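Local coordinates for Di-haem cytochrome c peroxidase family protein (Burkholderia thailandensis E264, PDB 6NX0) that carries two covalently attached c-type hemes and probably acts as a peroxidase, an enzyme notable for an unusually stable bis-Fe(IV) state, at residues Ala231-Arg236 and Arg250-Ala255; Ser270-Tyr275 and His305-Thr310; Phe381-Val386 and Phe414-Arg419. All coordinates share one frame; numbering follows the deposited sequence.

Interaction 1 of 3, residues Ala231-Arg236 and Arg250-Ala255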
loop_
_atom_site.group_PDB
_atom_site.type_symbol
_atom_site.label_atom_id
_atom_site.label_comp_id
_atom_site.label_asym_id
_atom_site.label_seq_id
_atom_site.Cartn_x
_atom_site.Cartn_y
_atom_site.Cartn_z
ATOM N N ALA A 231 12.543 -16.132 24.120
ATOM C CA ALA A 231 13.727 -15.850 24.927
ATOM C C ALA A 231 14.436 -14.590 24.454
ATOM O O ALA A 231 14.903 -13.788 25.270
ATOM C CB ALA A 231 14.675 -17.066 24.893
ATOM N N ALA A 232 14.560 -14.417 23.136
ATOM C CA ALA A 232 15.167 -13.224 22.585
ATOM C C ALA A 232 14.377 -11.983 22.959
ATOM O O ALA A 232 14.953 -10.962 23.353
ATOM C CB ALA A 232 15.275 -13.359 21.067
ATOM N N LEU A 233 13.045 -12.054 22.871
ATOM C CA LEU A 233 12.239 -10.904 23.251
ATOM C C LEU A 233 12.354 -10.614 24.740
ATOM O O LEU A 233 12.467 -9.454 25.144
ATOM C CB LEU A 233 10.769 -11.125 22.857
ATOM C CG LEU A 233 10.535 -11.160 21.344
ATOM C CD1 LEU A 233 9.187 -11.790 21.047
ATOM C CD2 LEU A 233 10.590 -9.786 20.704
ATOM N N ALA A 234 12.294 -11.654 25.570
ATOM C CA ALA A 234 12.433 -11.471 27.011
ATOM C C ALA A 234 13.806 -10.926 27.366
ATOM O O ALA A 234 13.937 -10.098 28.272
ATOM C CB ALA A 234 12.172 -12.798 27.712
ATOM N N GLY A 235 14.843 -11.372 26.656
ATOM C CA GLY A 235 16.186 -10.862 26.928
ATOM C C GLY A 235 16.287 -9.366 26.716
ATOM O O GLY A 235 16.952 -8.656 27.483
ATOM N N ARG A 236 15.620 -8.862 25.685
ATOM C CA ARG A 236 15.655 -7.455 25.325
ATOM C C ARG A 236 14.627 -6.633 26.094
ATOM O O ARG A 236 14.918 -5.507 26.515
ATOM C CB ARG A 236 15.425 -7.323 23.817
ATOM C CG ARG A 236 15.244 -5.921 23.279
ATOM C CD ARG A 236 16.546 -5.195 23.182
ATOM N NE ARG A 236 16.327 -3.827 22.727
ATOM C CZ ARG A 236 16.913 -3.270 21.672
ATOM N NH1 ARG A 236 16.620 -2.017 21.368
ATOM N NH2 ARG A 236 17.794 -3.935 20.933
ATOM N N ARG A 250 3.017 -5.342 21.860
ATOM C CA ARG A 250 3.684 -4.062 21.712
ATOM C C ARG A 250 5.152 -4.241 21.356
ATOM O O ARG A 250 5.670 -3.518 20.510
ATOM C CB ARG A 250 3.551 -3.222 22.980
ATOM C CG ARG A 250 2.152 -2.608 23.125
ATOM C CD ARG A 250 2.130 -1.480 24.143
ATOM N NE ARG A 250 2.645 -1.909 25.437
ATOM C CZ ARG A 250 1.913 -2.478 26.391
ATOM N NH1 ARG A 250 0.617 -2.695 26.211
ATOM N NH2 ARG A 250 2.486 -2.839 27.530
ATOM N N VAL A 251 5.841 -5.193 21.981
ATOM C CA VAL A 251 7.274 -5.278 21.702
ATOM C C VAL A 251 7.531 -5.981 20.373
ATOM O O VAL A 251 8.529 -5.683 19.711
ATOM C CB VAL A 251 8.050 -5.928 22.864
ATOM C CG1 VAL A 251 7.807 -5.148 24.144
ATOM C CG2 VAL A 251 7.722 -7.388 23.015
ATOM N N LEU A 252 6.639 -6.880 19.935
ATOM C CA LEU A 252 6.696 -7.374 18.556
ATOM C C LEU A 252 6.628 -6.211 17.582
ATOM O O LEU A 252 7.392 -6.141 16.614
ATOM C CB LEU A 252 5.546 -8.348 18.287
ATOM C CG LEU A 252 5.618 -9.746 18.917
ATOM C CD1 LEU A 252 4.327 -10.546 18.685
ATOM C CD2 LEU A 252 6.818 -10.481 18.383
ATOM N N GLY A 253 5.726 -5.266 17.856
ATOM C CA GLY A 253 5.616 -4.079 17.028
ATOM C C GLY A 253 6.838 -3.178 17.052
ATOM O O GLY A 253 7.233 -2.647 16.013
ATOM N N GLU A 254 7.442 -2.964 18.230
ATOM C CA GLU A 254 8.659 -2.158 18.291
ATOM C C GLU A 254 9.760 -2.771 17.441
ATOM O O GLU A 254 10.471 -2.060 16.726
ATOM C CB GLU A 254 9.163 -2.035 19.733
ATOM C CG GLU A 254 8.372 -1.165 20.645
ATOM C CD GLU A 254 9.106 -0.998 21.989
ATOM O OE1 GLU A 254 8.499 -1.278 23.040
ATOM O OE2 GLU A 254 10.304 -0.626 21.968
ATOM N N ALA A 255 9.935 -4.090 17.541
ATOM C CA ALA A 255 10.972 -4.765 16.772
ATOM C C ALA A 255 10.677 -4.663 15.290
ATOM O O ALA A 255 11.566 -4.378 14.481
ATOM C CB ALA A 255 11.069 -6.235 17.206
#
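L233 and L252 reach each other with the same first torsion: in each, CG stands anti to the carbonyl carbon and beside the backbone N (chi1 -67° in L233, -73° in L252). This sets the direction in which each isobutyl group leaves its own helix, and the two chains cross at about a right angle. One methyl from each makes the junction, L233 CD1 lying 3.8 Å from L252 CD2, a normal van der Waals distance. The other methyl of L233 points to the preceding residue of the partner helix: L233 CD2 is 4.4 Å from V251 CG2, a looser contact. The forked end of L233 thus spans two consecutive residues of 250-255, while V251 and L252 each offer it one methyl.

The backbones stay well apart, with 7.7 Å between L233 CA and V251 CA even at their nearest, and the side chains bridge that distance. All three touching residues are buried and purely apolar, as suits a place where any polar group would have to find a partner. Leucine fits because its methyls sit one bond further out than those of valine. V251, whose CA-CB bond already points at the other helix, can do with a shorter branched side chain. The main chains supply their own hydrogen bonds, for instance A255 N to V251 O at 3.0 Å. A heme c lies about 7 Å from the side chain of L252.

The contact joins helix 228-237 to helix 245-260. I224 of helix 217-225 touches both L233 and L252, and L220 adds to the cover over L252. V108 of helix 99-109 also packs on L252, and V251 meets F237, so the leucine pair belongs to a small hydrophobic core of four helices.

Interaction 2 of 3, residues Ser270-Tyr275 and His305-Thr310. With HEC (heme c), chain C.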
loop_
_atom_site.group_PDB
_atom_site.type_symbol
_atom_site.label_atom_id
_atom_site.label_comp_id
_atom_site.label_asym_id
_atom_site.label_seq_id
_atom_site.Cartn_x
_atom_site.Cartn_y
_atom_site.Cartn_z
ATOM N N SER A 270 16.518 1.653 -8.459
ATOM C CA SER A 270 15.883 1.443 -9.749
ATOM C C SER A 270 16.601 2.236 -10.835
ATOM O O SER A 270 17.421 3.116 -10.557
ATOM C CB SER A 270 14.416 1.847 -9.700
ATOM O OG SER A 270 14.288 3.259 -9.615
ATOM N N ARG A 271 16.247 1.940 -12.088
ATOM C CA ARG A 271 16.775 2.735 -13.200
ATOM C C ARG A 271 16.253 4.168 -13.150
ATOM O O ARG A 271 16.983 5.095 -13.515
ATOM C CB ARG A 271 16.465 2.060 -14.537
ATOM C CG ARG A 271 17.387 0.855 -14.774
ATOM C CD ARG A 271 17.180 0.162 -16.139
ATOM N NE ARG A 271 17.180 1.118 -17.248
ATOM C CZ ARG A 271 16.097 1.538 -17.904
ATOM N NH1 ARG A 271 14.882 1.071 -17.632
ATOM N NH2 ARG A 271 16.235 2.429 -18.867
ATOM N N TYR A 272 15.028 4.385 -12.653
ATOM C CA TYR A 272 14.579 5.751 -12.425
ATOM C C TYR A 272 15.487 6.464 -11.422
ATOM O O TYR A 272 15.822 7.645 -11.612
ATOM C CB TYR A 272 13.119 5.751 -11.961
ATOM C CG TYR A 272 12.645 7.126 -11.557
ATOM C CD1 TYR A 272 12.210 8.028 -12.513
ATOM C CD2 TYR A 272 12.642 7.517 -10.223
ATOM C CE1 TYR A 272 11.766 9.304 -12.145
ATOM C CE2 TYR A 272 12.221 8.785 -9.846
ATOM C CZ TYR A 272 11.782 9.671 -10.819
ATOM O OH TYR A 272 11.347 10.938 -10.473
ATOM N N ASP A 273 15.903 5.770 -10.356
ATOM C CA ASP A 273 16.807 6.379 -9.374
ATOM C C ASP A 273 18.168 6.687 -9.990
ATOM O O ASP A 273 18.794 7.697 -9.654
ATOM C CB ASP A 273 16.958 5.472 -8.158
ATOM C CG ASP A 273 15.660 5.306 -7.408
ATOM O OD1 ASP A 273 15.042 6.349 -7.065
ATOM O OD2 ASP A 273 15.248 4.145 -7.194
ATOM N N ALA A 274 18.637 5.843 -10.905
ATOM C CA ALA A 274 19.903 6.134 -11.574
ATOM C C ALA A 274 19.770 7.328 -12.506
ATOM O O ALA A 274 20.744 8.063 -12.719
ATOM C CB ALA A 274 20.376 4.902 -12.338
ATOM N N TYR A 275 18.583 7.527 -13.077
ATOM C CA TYR A 275 18.306 8.700 -13.897
ATOM C C TYR A 275 18.248 9.969 -13.050
ATOM O O TYR A 275 18.700 11.033 -13.490
ATOM C CB TYR A 275 17.000 8.487 -14.658
ATOM C CG TYR A 275 16.320 9.747 -15.124
ATOM C CD1 TYR A 275 16.720 10.383 -16.291
ATOM C CD2 TYR A 275 15.266 10.298 -14.401
ATOM C CE1 TYR A 275 16.095 11.541 -16.725
ATOM C CE2 TYR A 275 14.634 11.455 -14.832
ATOM C CZ TYR A 275 15.054 12.068 -15.994
ATOM O OH TYR A 275 14.429 13.219 -16.427
ATOM N N HIS A 305 0.139 10.523 -7.543
ATOM C CA HIS A 305 1.380 9.756 -7.416
ATOM C C HIS A 305 2.559 10.704 -7.608
ATOM O O HIS A 305 3.195 10.755 -8.667
ATOM C CB HIS A 305 1.435 8.628 -8.441
ATOM C CG HIS A 305 0.305 7.651 -8.363
ATOM N ND1 HIS A 305 0.262 6.625 -7.440
ATOM C CD2 HIS A 305 -0.797 7.506 -9.138
ATOM C CE1 HIS A 305 -0.838 5.914 -7.633
ATOM N NE2 HIS A 305 -1.495 6.423 -8.658
ATOM N N THR A 306 2.877 11.436 -6.550
ATOM C CA THR A 306 3.741 12.604 -6.701
ATOM C C THR A 306 5.209 12.225 -6.866
ATOM O O THR A 306 5.676 11.183 -6.397
ATOM C CB THR A 306 3.595 13.517 -5.498
ATOM O OG1 THR A 306 3.908 12.771 -4.333
ATOM C CG2 THR A 306 2.198 14.064 -5.386
ATOM N N LEU A 307 5.943 13.101 -7.551
ATOM C CA LEU A 307 7.359 12.881 -7.783
ATOM C C LEU A 307 8.039 14.223 -7.988
ATOM O O LEU A 307 7.410 15.219 -8.351
ATOM C CB LEU A 307 7.618 11.985 -9.000
ATOM C CG LEU A 307 7.423 12.550 -10.411
ATOM C CD1 LEU A 307 7.826 11.522 -11.457
ATOM C CD2 LEU A 307 5.985 13.013 -10.679
ATOM N N SER A 308 9.343 14.212 -7.737
ATOM C CA SER A 308 10.210 15.372 -7.928
ATOM C C SER A 308 11.606 14.836 -8.200
ATOM O O SER A 308 12.269 14.359 -7.269
ATOM C CB SER A 308 10.226 16.270 -6.702
ATOM O OG SER A 308 11.120 17.353 -6.918
ATOM N N ASP A 309 12.048 14.899 -9.453
ATOM C CA ASP A 309 13.437 14.558 -9.779
ATOM C C ASP A 309 14.325 15.785 -9.554
ATOM O O ASP A 309 14.800 16.436 -10.482
ATOM C CB ASP A 309 13.551 14.027 -11.206
ATOM C CG ASP A 309 12.712 14.805 -12.199
ATOM O OD1 ASP A 309 11.929 15.667 -11.754
ATOM O OD2 ASP A 309 12.828 14.548 -13.424
ATOM N N THR A 310 14.548 16.096 -8.274
ATOM C CA THR A 310 15.355 17.247 -7.892
ATOM C C THR A 310 16.299 16.882 -6.753
ATOM O O THR A 310 16.117 15.877 -6.059
ATOM C CB THR A 310 14.494 18.430 -7.455
ATOM O OG1 THR A 310 13.684 18.034 -6.338
ATOM C CG2 THR A 310 13.613 18.908 -8.619
HETATM FE FE HEC C . -3.240 5.700 -9.582
HETATM C CHA HEC C . -3.603 2.807 -7.780
HETATM C CHB HEC C . -1.180 4.074 -11.797
HETATM C CHC HEC C . -3.398 8.367 -11.734
HETATM C CHD HEC C . -4.969 7.471 -7.233
HETATM N NA HEC C . -2.485 3.822 -9.721
HETATM C C1A HEC C . -2.735 2.794 -8.830
HETATM C C2A HEC C . -2.100 1.615 -9.358
HETATM C C3A HEC C . -1.352 1.989 -10.403
HETATM C C4A HEC C . -1.583 3.388 -10.660
HETATM C CMA HEC C . -0.561 1.087 -11.346
HETATM C CAA HEC C . -2.081 0.234 -8.664
HETATM C CBA HEC C . -0.908 0.115 -7.706
HETATM C CGA HEC C . -0.870 -1.151 -6.885
HETATM O O1A HEC C . 0.003 -1.180 -5.965
HETATM O O2A HEC C . -1.829 -1.973 -6.920
HETATM N NB HEC C . -2.438 6.159 -11.376
HETATM C C1B HEC C . -1.557 5.353 -12.102
HETATM C C2B HEC C . -1.202 6.053 -13.322
HETATM C C3B HEC C . -1.858 7.211 -13.358
HETATM C C4B HEC C . -2.607 7.314 -12.112
HETATM C CMB HEC C . -0.176 5.518 -14.354
HETATM C CAB HEC C . -1.924 8.262 -14.495
HETATM C CBB HEC C . -2.487 7.627 -15.787
HETATM N NC HEC C . -3.961 7.582 -9.474
HETATM C C1C HEC C . -3.983 8.501 -10.505
HETATM C C2C HEC C . -4.679 9.665 -10.032
HETATM C C3C HEC C . -5.030 9.462 -8.755
HETATM C C4C HEC C . -4.619 8.128 -8.385
HETATM C CMC HEC C . -4.835 10.928 -10.908
HETATM C CAC HEC C . -5.564 10.505 -7.761
HETATM C CBC HEC C . -6.935 11.000 -8.270
HETATM N ND HEC C . -4.070 5.225 -7.808
HETATM C C1D HEC C . -4.763 6.134 -7.002
HETATM C C2D HEC C . -5.413 5.396 -5.959
HETATM C C3D HEC C . -5.083 3.969 -6.167
HETATM C C4D HEC C . -4.201 3.935 -7.303
HETATM C CMD HEC C . -6.293 5.942 -4.839
HETATM C CAD HEC C . -5.575 2.780 -5.333
HETATM C CBD HEC C . -6.931 2.363 -5.869
HETATM C CGD HEC C . -7.315 0.992 -5.373
HETATM O O1D HEC C . -6.448 0.293 -4.794
HETATM O O2D HEC C . -8.446 0.542 -5.721
#
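Y272 and Y275, on the short helix 271-276, lie against L307 and D309 of the chain that leaves the CXXCH heme-binding motif of C301, C304 and H305. The helix start is a capping box: S270 OG accepts from D273 N at 3.1 Å, and D273 OD2 accepts in return from S270 N through its anti lone pair. A small hydroxyl and a short carboxylate are well suited to these reciprocal caps. S270 OG also donates to D273 OD2, from above the carboxylate plane.

The van der Waals contacts centre on the outer end of Y272. With CG anti to the backbone N (chi1 173°), its ring reaches across to the loop, where Y272 OH comes within 3.7 Å of L307 CD1 and 3.9 Å of D309 CB; the apolar pair is Y272 CZ and L307 CD1, 4.4 Å apart. Its ring plane is only 23° from that of the D309 carboxylate. The branched apolar end of L307 can meet both Y272 and L290 of helix 284-293.

The polar ends are bound mostly by residues beyond the two segments. Y272 OH is hydrogen-bonded to S317 OG, which also holds S308 N, so a single serine hydroxyl links tyrosine and loop; F319 meets the Y272 ring edge-to-face. D309, the centre of an inverse gamma turn, forms a salt bridge through OD1 with R294. Its other oxygen, OD2, lies at the edge of the Y275 ring, 3.7 Å from Y275 OH, too far for a hydrogen bond.

Metal ligation takes up the other end of the loop segment. H305 and Y397 are the axial ligands of this heme's iron, and imidazole suits the role by having one nitrogen for the metal and another for the protein. H305 NE2 sits 2.1 Å from the iron, while H305 ND1 is hydrogen-bonded to the backbone oxygen of F319.

Interaction 3 of 3, residues Phe381-Val386 and Phe414-Arg419. With HEC (heme c), chain C.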
loop_
_atom_site.group_PDB
_atom_site.type_symbol
_atom_site.label_atom_id
_atom_site.label_comp_id
_atom_site.label_asym_id
_atom_site.label_seq_id
_atom_site.Cartn_x
_atom_site.Cartn_y
_atom_site.Cartn_z
ATOM N N PHE A 381 -3.175 -6.180 -9.024
ATOM C CA PHE A 381 -3.121 -4.737 -8.849
ATOM C C PHE A 381 -4.413 -4.207 -8.252
ATOM O O PHE A 381 -5.496 -4.763 -8.457
ATOM C CB PHE A 381 -2.839 -4.012 -10.195
ATOM C CG PHE A 381 -1.576 -4.482 -10.843
ATOM C CD1 PHE A 381 -0.357 -3.882 -10.556
ATOM C CD2 PHE A 381 -1.600 -5.571 -11.676
ATOM C CE1 PHE A 381 0.817 -4.367 -11.122
ATOM C CE2 PHE A 381 -0.443 -6.056 -12.231
ATOM C CZ PHE A 381 0.763 -5.464 -11.949
ATOM N N MET A 382 -4.263 -3.076 -7.561
ATOM C CA MET A 382 -5.315 -2.385 -6.809
ATOM C C MET A 382 -5.662 -3.124 -5.517
ATOM O O MET A 382 -5.273 -4.284 -5.298
ATOM C CB MET A 382 -6.568 -2.178 -7.671
ATOM C CG MET A 382 -6.334 -1.447 -8.971
ATOM S SD MET A 382 -5.745 0.232 -8.705
ATOM C CE MET A 382 -5.592 0.857 -10.387
ATOM N N HIS A 383 -6.402 -2.432 -4.647
ATOM C CA HIS A 383 -6.689 -2.912 -3.291
ATOM C C HIS A 383 -7.411 -4.244 -3.283
ATOM O O HIS A 383 -7.349 -4.959 -2.278
ATOM C CB HIS A 383 -7.536 -1.872 -2.521
ATOM C CG HIS A 383 -8.980 -1.848 -2.900
ATOM N ND1 HIS A 383 -9.431 -1.283 -4.074
ATOM C CD2 HIS A 383 -10.083 -2.313 -2.262
ATOM C CE1 HIS A 383 -10.738 -1.422 -4.155
ATOM N NE2 HIS A 383 -11.161 -2.050 -3.069
ATOM N N ASN A 384 -8.129 -4.568 -4.358
ATOM C CA ASN A 384 -8.913 -5.788 -4.454
ATOM C C ASN A 384 -8.317 -6.794 -5.425
ATOM O O ASN A 384 -8.956 -7.819 -5.699
ATOM C CB ASN A 384 -10.340 -5.467 -4.859
ATOM C CG ASN A 384 -10.424 -4.799 -6.218
ATOM O OD1 ASN A 384 -9.415 -4.525 -6.841
ATOM N ND2 ASN A 384 -11.644 -4.537 -6.675
ATOM N N GLY A 385 -7.116 -6.535 -5.948
ATOM C CA GLY A 385 -6.477 -7.488 -6.845
ATOM C C GLY A 385 -7.174 -7.664 -8.177
ATOM O O GLY A 385 -6.951 -8.669 -8.857
ATOM N N VAL A 386 -8.037 -6.721 -8.574
ATOM C CA VAL A 386 -8.942 -6.985 -9.693
ATOM C C VAL A 386 -8.208 -7.124 -11.023
ATOM O O VAL A 386 -8.659 -7.885 -11.889
ATOM C CB VAL A 386 -10.044 -5.905 -9.781
ATOM C CG1 VAL A 386 -9.522 -4.521 -10.199
ATOM C CG2 VAL A 386 -11.139 -6.357 -10.750
ATOM N N PHE A 414 -20.065 2.635 -11.860
ATOM C CA PHE A 414 -19.193 1.857 -10.987
ATOM C C PHE A 414 -19.947 0.673 -10.395
ATOM O O PHE A 414 -21.083 0.805 -9.927
ATOM C CB PHE A 414 -18.669 2.744 -9.863
ATOM C CG PHE A 414 -18.406 4.180 -10.288
ATOM C CD1 PHE A 414 -17.443 4.457 -11.238
ATOM C CD2 PHE A 414 -19.137 5.235 -9.754
ATOM C CE1 PHE A 414 -17.200 5.743 -11.646
ATOM C CE2 PHE A 414 -18.882 6.547 -10.155
ATOM C CZ PHE A 414 -17.918 6.798 -11.110
ATOM N N ASP A 415 -19.315 -0.495 -10.394
ATOM C CA ASP A 415 -19.967 -1.662 -9.823
ATOM C C ASP A 415 -19.378 -2.097 -8.492
ATOM O O ASP A 415 -19.812 -3.119 -7.948
ATOM C CB ASP A 415 -19.970 -2.836 -10.808
ATOM C CG ASP A 415 -18.591 -3.439 -11.078
ATOM O OD1 ASP A 415 -17.551 -2.890 -10.669
ATOM O OD2 ASP A 415 -18.581 -4.531 -11.709
ATOM N N ASP A 416 -18.437 -1.342 -7.917
ATOM C CA ASP A 416 -17.949 -1.699 -6.589
ATOM C C ASP A 416 -18.112 -0.557 -5.596
ATOM O O ASP A 416 -17.395 -0.490 -4.587
ATOM C CB ASP A 416 -16.497 -2.141 -6.647
ATOM C CG ASP A 416 -16.125 -3.062 -5.501
ATOM O OD1 ASP A 416 -17.022 -3.756 -4.935
ATOM O OD2 ASP A 416 -14.928 -3.078 -5.156
ATOM N N VAL A 417 -19.056 0.344 -5.862
ATOM C CA VAL A 417 -19.419 1.420 -4.950
ATOM C C VAL A 417 -20.926 1.365 -4.742
ATOM O O VAL A 417 -21.676 1.314 -5.722
ATOM C CB VAL A 417 -18.985 2.793 -5.497
ATOM C CG1 VAL A 417 -19.394 3.886 -4.548
ATOM C CG2 VAL A 417 -17.470 2.845 -5.782
ATOM N N PRO A 418 -21.403 1.352 -3.506
ATOM C CA PRO A 418 -22.853 1.377 -3.282
ATOM C C PRO A 418 -23.475 2.593 -3.964
ATOM O O PRO A 418 -22.846 3.640 -4.078
ATOM C CB PRO A 418 -22.980 1.474 -1.759
ATOM C CG PRO A 418 -21.643 1.118 -1.204
ATOM C CD PRO A 418 -20.636 1.405 -2.255
ATOM N N ARG A 419 -24.744 2.466 -4.359
ATOM C CA ARG A 419 -25.446 3.615 -4.937
ATOM C C ARG A 419 -25.340 4.836 -4.038
ATOM O O ARG A 419 -25.203 5.970 -4.528
ATOM C CB ARG A 419 -26.922 3.285 -5.171
ATOM C CG ARG A 419 -27.178 2.568 -6.477
ATOM C CD ARG A 419 -28.654 2.249 -6.676
ATOM N NE ARG A 419 -29.056 1.105 -5.869
ATOM C CZ ARG A 419 -29.878 1.151 -4.823
ATOM N NH1 ARG A 419 -30.147 0.028 -4.162
ATOM N NH2 ARG A 419 -30.442 2.298 -4.441
HETATM FE FE HEC C . -3.240 5.700 -9.582
HETATM C CHA HEC C . -3.603 2.807 -7.780
HETATM C CHB HEC C . -1.180 4.074 -11.797
HETATM C CHC HEC C . -3.398 8.367 -11.734
HETATM C CHD HEC C . -4.969 7.471 -7.233
HETATM N NA HEC C . -2.485 3.822 -9.721
HETATM C C1A HEC C . -2.735 2.794 -8.830
HETATM C C2A HEC C . -2.100 1.615 -9.358
HETATM C C3A HEC C . -1.352 1.989 -10.403
HETATM C C4A HEC C . -1.583 3.388 -10.660
HETATM C CMA HEC C . -0.561 1.087 -11.346
HETATM C CAA HEC C . -2.081 0.234 -8.664
HETATM C CBA HEC C . -0.908 0.115 -7.706
HETATM C CGA HEC C . -0.870 -1.151 -6.885
HETATM O O1A HEC C . 0.003 -1.180 -5.965
HETATM O O2A HEC C . -1.829 -1.973 -6.920
HETATM N NB HEC C . -2.438 6.159 -11.376
HETATM C C1B HEC C . -1.557 5.353 -12.102
HETATM C C2B HEC C . -1.202 6.053 -13.322
HETATM C C3B HEC C . -1.858 7.211 -13.358
HETATM C C4B HEC C . -2.607 7.314 -12.112
HETATM C CMB HEC C . -0.176 5.518 -14.354
HETATM C CAB HEC C . -1.924 8.262 -14.495
HETATM C CBB HEC C . -2.487 7.627 -15.787
HETATM N NC HEC C . -3.961 7.582 -9.474
HETATM C C1C HEC C . -3.983 8.501 -10.505
HETATM C C2C HEC C . -4.679 9.665 -10.032
HETATM C C3C HEC C . -5.030 9.462 -8.755
HETATM C C4C HEC C . -4.619 8.128 -8.385
HETATM C CMC HEC C . -4.835 10.928 -10.908
HETATM C CAC HEC C . -5.564 10.505 -7.761
HETATM C CBC HEC C . -6.935 11.000 -8.270
HETATM N ND HEC C . -4.070 5.225 -7.808
HETATM C C1D HEC C . -4.763 6.134 -7.002
HETATM C C2D HEC C . -5.413 5.396 -5.959
HETATM C C3D HEC C . -5.083 3.969 -6.167
HETATM C C4D HEC C . -4.201 3.935 -7.303
HETATM C CMD HEC C . -6.293 5.942 -4.839
HETATM C CAD HEC C . -5.575 2.780 -5.333
HETATM C CBD HEC C . -6.931 2.363 -5.869
HETATM C CGD HEC C . -7.315 0.992 -5.373
HETATM O O1D HEC C . -6.448 0.293 -4.794
HETATM O O2D HEC C . -8.446 0.542 -5.721
HETATM O O HOH W 1 -13.822 -2.389 -2.754
HETATM O O HOH W 2 -13.906 -5.562 -5.057
#
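The propionate end of the second heme c pocket is where H383 and N384 face D416, linked to it by two waters rather than by direct bonds. The direct approaches are long, the nearer being N384 ND2 to D416 OD2 at 3.9 Å. One water lies 2.7 Å from H383 NE2, at the edge of the imidazole and in its plane, and is within hydrogen-bonding distance of D416 OD2, to which it probably donates. The second accepts from N384 ND2 and donates to the same D416 OD2. A carboxylate oxygen suits this meeting point because it can accept both, while D416 OD1 forms a salt bridge with R331. N384 ND2 also donates to the backbone oxygen of P330.

H383 and N384 are the middle residues of a type I beta turn from M382 to G385, closed by G385 N to M382 O. N384 adds an Asx turn, its OD1 accepting from V386 N with the donor well above the carbonyl plane, and G385 has a positive phi that glycine tolerates easily. N384 CB lies 3.9 Å above the centre of the H383 ring.

The turn grips both propionates. M382 N donates to HEC O2A at 2.7 Å. H383 holds the other propionate twice, through its backbone N to HEC O1D and through ND1 to HEC O2D at 2.6 Å. With chi1 at 77°, its CG lies between the backbone N and carbonyl carbon, which turns the ring so that its ND1 edge meets HEC O2D close to the ring plane. M382 bends at chi2 and lays SD 3.5 Å from HEC CHA.

Interactions 2 and 3 meet at the same heme c: 305-310 supplies an axial ligand to its iron, and 381-386 binds its propionates. Their nearest atoms are about 7 Å apart without touching, although their centres are 29 Å apart. Interaction 1 is remote from both, its centre 36 Å from that of interaction 2 and 38 Å from that of interaction 3, with interaction 3 on the opposite side of the chain's centre. The first heme gives a further connection: the H383 side chain is about 4 Å from those of R158 and S191, which bind that heme, while L252 of interaction 1 is about 9 Å from C122, one of its covalent anchors.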